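Local coordinates for RagA protein (Porphyromonas gingivalis, PDB 6SLN) that probably imports substrates across the outer membrane as a TonB-dependent receptor, a beta-barrel whose lumen is filled by a plug domain, at residues D335-A340 and N345-S350; V171-N176 and A374-A379. All coordinates share one frame; numbering follows the deposited sequence.

Contact 1 (D335-A340 and N345-S350). With C8E ((hydroxyethyloxy)tri(ethyloxy)octane), chain I.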
ATOM      1  N   ASP A 335      24.299   4.978 -14.895  1.00 45.26           N
ATOM      2  CA  ASP A 335      23.155   4.427 -15.603  1.00 48.47           C
ATOM      3  C   ASP A 335      23.658   3.360 -16.551  1.00 54.23           C
ATOM      4  O   ASP A 335      24.524   3.633 -17.384  1.00 67.79           O
ATOM      5  CB  ASP A 335      22.388   5.506 -16.359  1.00 51.73           C
ATOM      6  CG  ASP A 335      21.050   5.016 -16.854  1.00 54.79           C
ATOM      7  OD1 ASP A 335      20.789   3.801 -16.742  1.00 58.39           O
ATOM      8  OD2 ASP A 335      20.254   5.842 -17.347  1.00 58.32           O
ATOM      9  N   GLN A 336      23.126   2.150 -16.417  1.00 48.17           N
ATOM     10  CA  GLN A 336      23.443   1.050 -17.318  1.00 44.84           C
ATOM     11  C   GLN A 336      22.144   0.563 -17.932  1.00 43.49           C
ATOM     12  O   GLN A 336      21.301  -0.004 -17.233  1.00 48.63           O
ATOM     13  CB  GLN A 336      24.159  -0.075 -16.580  1.00 45.14           C
ATOM     14  CG  GLN A 336      24.515  -1.260 -17.462  1.00 42.67           C
ATOM     15  CD  GLN A 336      24.847  -2.491 -16.658  1.00 45.15           C
ATOM     16  OE1 GLN A 336      25.103  -2.411 -15.457  1.00 58.13           O
ATOM     17  NE2 GLN A 336      24.821  -3.641 -17.304  1.00 44.96           N
ATOM     18  N   GLU A 337      21.981   0.788 -19.231  1.00 38.74           N
ATOM     19  CA  GLU A 337      20.765   0.385 -19.923  1.00 36.19           C
ATOM     20  C   GLU A 337      20.849  -1.070 -20.348  1.00 42.34           C
ATOM     21  O   GLU A 337      21.916  -1.560 -20.741  1.00 41.00           O
ATOM     22  CB  GLU A 337      20.516   1.274 -21.143  1.00 34.88           C
ATOM     23  CG  GLU A 337      19.768   2.562 -20.835  1.00 47.88           C
ATOM     24  CD  GLU A 337      18.634   2.340 -19.828  1.00 62.78           C
ATOM     25  OE1 GLU A 337      18.513   3.167 -18.890  1.00 55.92           O
ATOM     26  OE2 GLU A 337      17.870   1.342 -19.974  1.00 69.86           O
ATOM     27  N   GLY A 338      19.720  -1.768 -20.250  1.00 46.61           N
ATOM     28  CA  GLY A 338      19.691  -3.169 -20.640  1.00 47.38           C
ATOM     29  C   GLY A 338      19.721  -3.322 -22.149  1.00 44.68           C
ATOM     30  O   GLY A 338      19.070  -2.580 -22.882  1.00 40.70           O
ATOM     31  N   MET A 339      20.483  -4.303 -22.620  1.00 43.55           N
ATOM     32  CA  MET A 339      20.587  -4.452 -24.067  1.00 43.28           C
ATOM     33  C   MET A 339      19.431  -5.245 -24.663  1.00 45.52           C
ATOM     34  O   MET A 339      19.126  -5.068 -25.844  1.00 51.18           O
ATOM     35  CB  MET A 339      21.912  -5.091 -24.451  1.00 46.53           C
ATOM     36  CG  MET A 339      22.243  -6.319 -23.689  1.00 60.35           C
ATOM     37  SD  MET A 339      23.499  -7.160 -24.625  1.00 80.08           S
ATOM     38  CE  MET A 339      22.463  -8.295 -25.527  1.00 89.22           C
ATOM     39  N   ALA A 340      18.774  -6.114 -23.902  1.00 43.35           N
ATOM     40  CA  ALA A 340      17.527  -6.665 -24.405  1.00 40.74           C
ATOM     41  C   ALA A 340      16.509  -5.544 -24.516  1.00 45.60           C
ATOM     42  O   ALA A 340      16.528  -4.587 -23.742  1.00 50.56           O
ATOM     43  CB  ALA A 340      16.988  -7.762 -23.500  1.00 32.14           C
ATOM     44  N   ASN A 345      17.461  -1.964 -16.448  1.00 49.19           N
ATOM     45  CA  ASN A 345      18.484  -0.970 -16.202  1.00 48.34           C
ATOM     46  C   ASN A 345      18.740  -0.880 -14.707  1.00 45.71           C
ATOM     47  O   ASN A 345      17.937  -1.322 -13.877  1.00 38.47           O
ATOM     48  CB  ASN A 345      18.081   0.397 -16.743  1.00 42.42           C
ATOM     49  CG  ASN A 345      16.680   0.761 -16.366  1.00 45.68           C
ATOM     50  OD1 ASN A 345      16.434   1.214 -15.261  1.00 49.72           O
ATOM     51  ND2 ASN A 345      15.737   0.535 -17.277  1.00 54.13           N
ATOM     52  N   PHE A 346      19.880  -0.288 -14.387  1.00 33.93           N
ATOM     53  CA  PHE A 346      20.255   0.057 -13.034  1.00 30.36           C
ATOM     54  C   PHE A 346      20.765   1.481 -13.104  1.00 41.27           C
ATOM     55  O   PHE A 346      21.796   1.738 -13.736  1.00 41.19           O
ATOM     56  CB  PHE A 346      21.329  -0.885 -12.506  1.00 44.17           C
ATOM     57  CG  PHE A 346      21.540  -0.797 -11.032  1.00 48.86           C
ATOM     58  CD1 PHE A 346      22.305   0.214 -10.490  1.00 49.32           C
ATOM     59  CD2 PHE A 346      20.975  -1.725 -10.194  1.00 48.19           C
ATOM     60  CE1 PHE A 346      22.501   0.293  -9.143  1.00 49.23           C
ATOM     61  CE2 PHE A 346      21.172  -1.649  -8.855  1.00 52.78           C
ATOM     62  CZ  PHE A 346      21.939  -0.640  -8.327  1.00 53.45           C
ATOM     63  N   LYS A 347      20.028   2.405 -12.494  1.00 41.88           N
ATOM     64  CA  LYS A 347      20.488   3.773 -12.313  1.00 52.33           C
ATOM     65  C   LYS A 347      20.725   4.016 -10.828  1.00 48.37           C
ATOM     66  O   LYS A 347      19.950   3.554  -9.985  1.00 47.14           O
ATOM     67  CB  LYS A 347      19.477   4.798 -12.866  1.00 58.70           C
ATOM     68  CG  LYS A 347      18.636   4.308 -14.044  1.00 70.78           C
ATOM     69  CD  LYS A 347      17.956   5.476 -14.776  1.00 79.71           C
ATOM     70  CE  LYS A 347      17.061   4.986 -15.919  1.00 80.97           C
ATOM     71  NZ  LYS A 347      15.778   4.414 -15.410  1.00 81.75           N
ATOM     72  N   ARG A 348      21.798   4.728 -10.502  1.00 45.27           N
ATOM     73  CA  ARG A 348      22.020   5.133  -9.123  1.00 54.12           C
ATOM     74  C   ARG A 348      22.593   6.542  -9.080  1.00 57.61           C
ATOM     75  O   ARG A 348      23.336   6.952  -9.977  1.00 64.35           O
ATOM     76  CB  ARG A 348      22.943   4.143  -8.380  1.00 54.80           C
ATOM     77  CG  ARG A 348      24.435   4.456  -8.461  1.00 49.65           C
ATOM     78  CD  ARG A 348      25.221   3.705  -7.384  1.00 47.50           C
ATOM     79  NE  ARG A 348      25.875   2.513  -7.909  1.00 52.57           N
ATOM     80  CZ  ARG A 348      26.968   2.520  -8.666  1.00 49.48           C
ATOM     81  NH1 ARG A 348      27.554   3.657  -9.001  1.00 49.99           N
ATOM     82  NH2 ARG A 348      27.476   1.380  -9.096  1.00 54.99           N
ATOM     83  N   TYR A 349      22.194   7.286  -8.049  1.00 48.73           N
ATOM     84  CA  TYR A 349      22.785   8.566  -7.667  1.00 45.01           C
ATOM     85  C   TYR A 349      23.364   8.387  -6.267  1.00 49.80           C
ATOM     86  O   TYR A 349      22.613   8.213  -5.301  1.00 43.05           O
ATOM     87  CB  TYR A 349      21.748   9.686  -7.678  1.00 42.53           C
ATOM     88  CG  TYR A 349      20.988   9.834  -8.978  1.00 52.25           C
ATOM     89  CD1 TYR A 349      19.986   8.941  -9.323  1.00 54.47           C
ATOM     90  CD2 TYR A 349      21.262  10.879  -9.858  1.00 50.97           C
ATOM     91  CE1 TYR A 349      19.288   9.072 -10.505  1.00 56.69           C
ATOM     92  CE2 TYR A 349      20.564  11.015 -11.038  1.00 50.83           C
ATOM     93  CZ  TYR A 349      19.577  10.107 -11.355  1.00 58.39           C
ATOM     94  OH  TYR A 349      18.869  10.224 -12.527  1.00 71.81           O
ATOM     95  N   SER A 350      24.691   8.435  -6.154  1.00 54.63           N
ATOM     96  CA  SER A 350      25.381   8.083  -4.923  1.00 57.13           C
ATOM     97  C   SER A 350      25.812   9.317  -4.151  1.00 56.67           C
ATOM     98  O   SER A 350      26.200  10.335  -4.725  1.00 58.95           O
ATOM     99  CB  SER A 350      26.634   7.250  -5.202  1.00 67.34           C
ATOM    100  OG  SER A 350      26.459   6.375  -6.291  1.00 78.19           O
TER
HETATM  101  C1  C8E I1103      24.804  13.249  -8.932  1.00 45.72           C
HETATM  102  C2  C8E I1103      24.323  13.968  -7.669  1.00 44.96           C
HETATM  103  C3  C8E I1103      24.512  13.146  -6.389  1.00 41.08           C
HETATM  104  C4  C8E I1103      23.339  13.312  -5.407  1.00 42.67           C
HETATM  105  C5  C8E I1103      23.106  12.054  -4.559  1.00 46.41           C
HETATM  106  C6  C8E I1103      22.679  12.307  -3.108  1.00 44.94           C
HETATM  107  C7  C8E I1103      22.218  11.012  -2.423  1.00 52.80           C
HETATM  108  C8  C8E I1103      21.099  11.265  -1.401  1.00 60.16           C
HETATM  109  O9  C8E I1103      20.310  10.105  -1.185  1.00 64.10           O
HETATM  110  C10 C8E I1103      20.088   9.780   0.179  1.00 62.56           C
HETATM  111  C11 C8E I1103      18.823   8.923   0.337  1.00 63.68           C
HETATM  112  O12 C8E I1103      18.491   8.690   1.700  1.00 68.35           O
HETATM  113  C13 C8E I1103      17.139   8.308   1.937  1.00 74.82           C
HETATM  114  C14 C8E I1103      17.074   7.351   3.140  1.00 80.94           C
HETATM  115  O15 C8E I1103      15.811   7.205   3.771  1.00 82.44           O
HETATM  116  C16 C8E I1103      15.821   7.673   5.116  1.00 86.35           C
HETATM  117  C17 C8E I1103      17.054   7.238   5.936  1.00 83.56           C
HETATM  118  O18 C8E I1103      17.207   7.961   7.162  1.00 74.65           O
HETATM  119  C19 C8E I1103      18.160   7.413   8.062  1.00 64.39           C
HETATM  120  C20 C8E I1103      17.961   7.964   9.479  1.00 62.89           C
HETATM  121  O21 C8E I1103      19.018   7.650  10.372  1.00 58.91           O

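Contact 2 (V171-N176 and A374-A379)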
ATOM      1  N   VAL A 171      22.422  -3.728  -1.690  1.00 50.47           N
ATOM      2  CA  VAL A 171      22.826  -2.460  -1.094  1.00 47.30           C
ATOM      3  C   VAL A 171      24.257  -2.138  -1.520  1.00 45.22           C
ATOM      4  O   VAL A 171      24.636  -0.966  -1.631  1.00 46.38           O
ATOM      5  CB  VAL A 171      22.646  -2.522   0.445  1.00 41.03           C
ATOM      6  CG1 VAL A 171      23.283  -1.334   1.144  1.00 31.30           C
ATOM      7  CG2 VAL A 171      21.159  -2.606   0.829  1.00 36.27           C
ATOM      8  N   VAL A 172      25.062  -3.164  -1.801  1.00 45.30           N
ATOM      9  CA  VAL A 172      26.413  -2.931  -2.310  1.00 47.40           C
ATOM     10  C   VAL A 172      26.360  -2.324  -3.708  1.00 40.65           C
ATOM     11  O   VAL A 172      27.152  -1.436  -4.033  1.00 40.54           O
ATOM     12  CB  VAL A 172      27.238  -4.232  -2.290  1.00 46.85           C
ATOM     13  CG1 VAL A 172      28.527  -4.038  -3.071  1.00 42.90           C
ATOM     14  CG2 VAL A 172      27.554  -4.634  -0.876  1.00 39.71           C
ATOM     15  N   ALA A 173      25.421  -2.782  -4.553  1.00 35.91           N
ATOM     16  CA  ALA A 173      25.212  -2.161  -5.862  1.00 44.85           C
ATOM     17  C   ALA A 173      24.782  -0.687  -5.774  1.00 52.34           C
ATOM     18  O   ALA A 173      25.032   0.077  -6.717  1.00 51.13           O
ATOM     19  CB  ALA A 173      24.166  -2.946  -6.655  1.00 31.24           C
ATOM     20  N   THR A 174      24.119  -0.271  -4.690  1.00 47.17           N
ATOM     21  CA  THR A 174      23.749   1.135  -4.549  1.00 44.11           C
ATOM     22  C   THR A 174      24.920   2.005  -4.112  1.00 46.78           C
ATOM     23  O   THR A 174      24.724   3.203  -3.886  1.00 48.22           O
ATOM     24  CB  THR A 174      22.592   1.314  -3.550  1.00 45.94           C
ATOM     25  OG1 THR A 174      23.038   1.067  -2.200  1.00 37.84           O
ATOM     26  CG2 THR A 174      21.397   0.392  -3.893  1.00 44.98           C
ATOM     27  N   MET A 175      26.120   1.439  -3.996  1.00 49.96           N
ATOM     28  CA  MET A 175      27.306   2.168  -3.572  1.00 57.76           C
ATOM     29  C   MET A 175      28.216   2.442  -4.763  1.00 67.04           C
ATOM     30  O   MET A 175      28.290   1.653  -5.710  1.00 77.60           O
ATOM     31  CB  MET A 175      28.093   1.388  -2.512  1.00 58.33           C
ATOM     32  CG  MET A 175      27.329   0.985  -1.242  1.00 56.20           C
ATOM     33  SD  MET A 175      28.532   0.669   0.067  1.00 52.67           S
ATOM     34  CE  MET A 175      27.478   0.556   1.505  1.00 43.01           C
ATOM     35  N   ASN A 176      28.923   3.560  -4.699  1.00 61.79           N
ATOM     36  CA  ASN A 176      29.877   3.933  -5.734  1.00 56.62           C
ATOM     37  C   ASN A 176      31.183   3.173  -5.506  1.00 55.72           C
ATOM     38  O   ASN A 176      31.908   3.457  -4.542  1.00 57.46           O
ATOM     39  CB  ASN A 176      30.077   5.456  -5.719  1.00 57.09           C
ATOM     40  CG  ASN A 176      31.025   5.961  -6.800  1.00 56.01           C
ATOM     41  OD1 ASN A 176      31.593   5.193  -7.586  1.00 47.69           O
ATOM     42  ND2 ASN A 176      31.212   7.277  -6.828  1.00 58.01           N
ATOM     43  N   ALA A 374      18.083   4.960  -6.303  1.00 33.44           N
ATOM     44  CA  ALA A 374      18.381   3.887  -7.231  1.00 35.54           C
ATOM     45  C   ALA A 374      17.124   3.494  -7.990  1.00 35.24           C
ATOM     46  O   ALA A 374      16.026   3.479  -7.424  1.00 29.05           O
ATOM     47  CB  ALA A 374      18.974   2.678  -6.488  1.00 39.55           C
ATOM     48  N   ASN A 375      17.294   3.180  -9.281  1.00 33.49           N
ATOM     49  CA  ASN A 375      16.208   2.731 -10.151  1.00 33.72           C
ATOM     50  C   ASN A 375      16.597   1.370 -10.720  1.00 42.03           C
ATOM     51  O   ASN A 375      17.572   1.260 -11.475  1.00 52.32           O
ATOM     52  CB  ASN A 375      15.940   3.746 -11.258  1.00 41.69           C
ATOM     53  CG  ASN A 375      15.624   5.135 -10.714  1.00 53.64           C
ATOM     54  OD1 ASN A 375      14.721   5.299  -9.892  1.00 54.44           O
ATOM     55  ND2 ASN A 375      16.367   6.142 -11.173  1.00 55.42           N
ATOM     56  N   ARG A 376      15.855   0.336 -10.332  1.00 32.63           N
ATOM     57  CA  ARG A 376      16.071  -1.032 -10.784  1.00 32.59           C
ATOM     58  C   ARG A 376      14.896  -1.438 -11.649  1.00 38.23           C
ATOM     59  O   ARG A 376      13.743  -1.292 -11.226  1.00 36.05           O
ATOM     60  CB  ARG A 376      16.170  -2.019  -9.616  1.00 34.56           C
ATOM     61  CG  ARG A 376      17.546  -2.288  -9.084  1.00 45.12           C
ATOM     62  CD  ARG A 376      17.509  -3.406  -8.043  1.00 58.86           C
ATOM     63  NE  ARG A 376      18.773  -3.465  -7.307  1.00 70.02           N
ATOM     64  CZ  ARG A 376      19.105  -2.645  -6.306  1.00 65.34           C
ATOM     65  NH1 ARG A 376      18.263  -1.698  -5.898  1.00 67.82           N
ATOM     66  NH2 ARG A 376      20.281  -2.771  -5.707  1.00 53.63           N
ATOM     67  N   ARG A 377      15.185  -1.941 -12.849  1.00 35.35           N
ATOM     68  CA  ARG A 377      14.218  -2.694 -13.621  1.00 38.24           C
ATOM     69  C   ARG A 377      14.881  -3.943 -14.175  1.00 51.79           C
ATOM     70  O   ARG A 377      16.071  -3.949 -14.509  1.00 53.91           O
ATOM     71  CB  ARG A 377      13.599  -1.898 -14.784  1.00 42.28           C
ATOM     72  CG  ARG A 377      12.149  -2.323 -15.003  1.00 47.20           C
ATOM     73  CD  ARG A 377      11.636  -2.178 -16.418  1.00 47.79           C
ATOM     74  NE  ARG A 377      11.504  -0.787 -16.832  1.00 53.78           N
ATOM     75  CZ  ARG A 377      10.480  -0.309 -17.537  1.00 59.88           C
ATOM     76  NH1 ARG A 377       9.465  -1.102 -17.899  1.00 56.16           N
ATOM     77  NH2 ARG A 377      10.469   0.974 -17.880  1.00 60.66           N
ATOM     78  N   SER A 378      14.078  -4.994 -14.292  1.00 54.59           N
ATOM     79  CA  SER A 378      14.535  -6.294 -14.746  1.00 47.50           C
ATOM     80  C   SER A 378      13.628  -6.791 -15.847  1.00 46.44           C
ATOM     81  O   SER A 378      12.415  -6.545 -15.835  1.00 44.63           O
ATOM     82  CB  SER A 378      14.548  -7.288 -13.615  1.00 39.76           C
ATOM     83  OG  SER A 378      15.457  -6.818 -12.649  1.00 48.80           O
ATOM     84  N   ALA A 379      14.241  -7.460 -16.812  1.00 41.26           N
ATOM     85  CA  ALA A 379      13.506  -8.100 -17.884  1.00 37.61           C
ATOM     86  C   ALA A 379      13.086  -9.463 -17.358  1.00 49.73           C
ATOM     87  O   ALA A 379      13.934 -10.305 -17.039  1.00 52.69           O
ATOM     88  CB  ALA A 379      14.368  -8.201 -19.138  1.00 38.01           C
TER

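Contact 1 (D335-A340 and N345-S350)
The Glu337 carboxylate and the Asn345 amide lie side by side, their planes turned 51° apart, with Glu337 OE2 3.4 Å from Asn345 CB. The Asp335 carboxylate runs in the same way along the Lys347 chain, where OD2 meets CD at 3.5 Å. Both pairs are non-hydrogen-bonded positions of an antiparallel beta hairpin in the barrel wall, and all four side chains share one face. Charged residues suit the partly exposed positions of Asp335, Glu337 and Lys347, and the carboxylate oxygens lie against the aliphatic carbons of Lys347 and Asn345. Between these pairs, Gln336 and Phe346 form the hydrogen-bonded position, with Gln336 N to Phe346 O at 3.0 Å and Phe346 N to Gln336 O at 3.2 Å. Their side chains turn to the other face, where the plug lies, and there Gln336 OE1 accepts a hydrogen bond from Ala116 N of the plug. The Tyr349 ring has the detergent's C1 at its edge, near the ring plane. Lys347 NZ stays 4.6 Å from Glu337 OE1, beyond a salt bridge. Its chain bends at the last torsion (chi4 76°) for a hydrogen bond to OD1 of the buried Asn345 (3.3 Å), with NZ well above the carbonyl plane.

Contact 2 (V171-N176 and A374-A379)
Segment 171-176 is the last turn of a short helix running into a loop, and segment 374-379 is the end of a barrel strand; their backbones stay well apart, the nearest CA atoms being those of Thr174 and Ala374 at 6.6 Å. Side chains therefore make the contact, which joins plug to barrel. Arg376 and Thr174 carry most of it. Extended from CG to NE, the arginine chain stretches from the wall to the helix end and crosses the Thr174 side chain at about a right angle. Thr174 CG2 sits at the edge of the guanidinium, near its plane, 3.8 Å from NH2, while Ala173 CB approaches the same nitrogen obliquely at 4.0 Å. Small methyl groups suit this place: they offer the guanidinium compact nonpolar contacts. Thr174 CG2 also packs on Ala374 CB at 4.2 Å. The threonine suits the helix end for a second reason: with chi1 at 71°, its hydroxyl folds back and OG1 donates to Val171 O at 2.6 Å, beside a weak backbone bond to the same oxygen. Among its neighbours, Val171 leans on Gln441 and Asn443 of strand 435-450, Thr174 on Ala372 of strand 363-377, and Met175 on Arg352 of strand 345-360.

How the contacts relate
Contact 1 lies within the barrel wall and contact 2 joins the plug to that wall; their centres are about 8 Å apart. Strands 345-360 and 363-377 follow each other in the chain and pair in the wall, where Lys347 O and Asn375 N probably share a hydrogen bond at 2.8 Å. On the plug side, Arg348 NE reaches Ala173 O, also at 2.8 Å, so an arginine of contact 1 binds a backbone carbonyl at the helix end of contact 2. Phe346 CE2 packs against Arg376 NE at 3.4 Å, backing the arginine that touches the plug. Detergent probably lies on the outer side of the wall: it touches Tyr349 and Ser350 directly, and a bound molecule is about 9 Å from the Ala374 side chain.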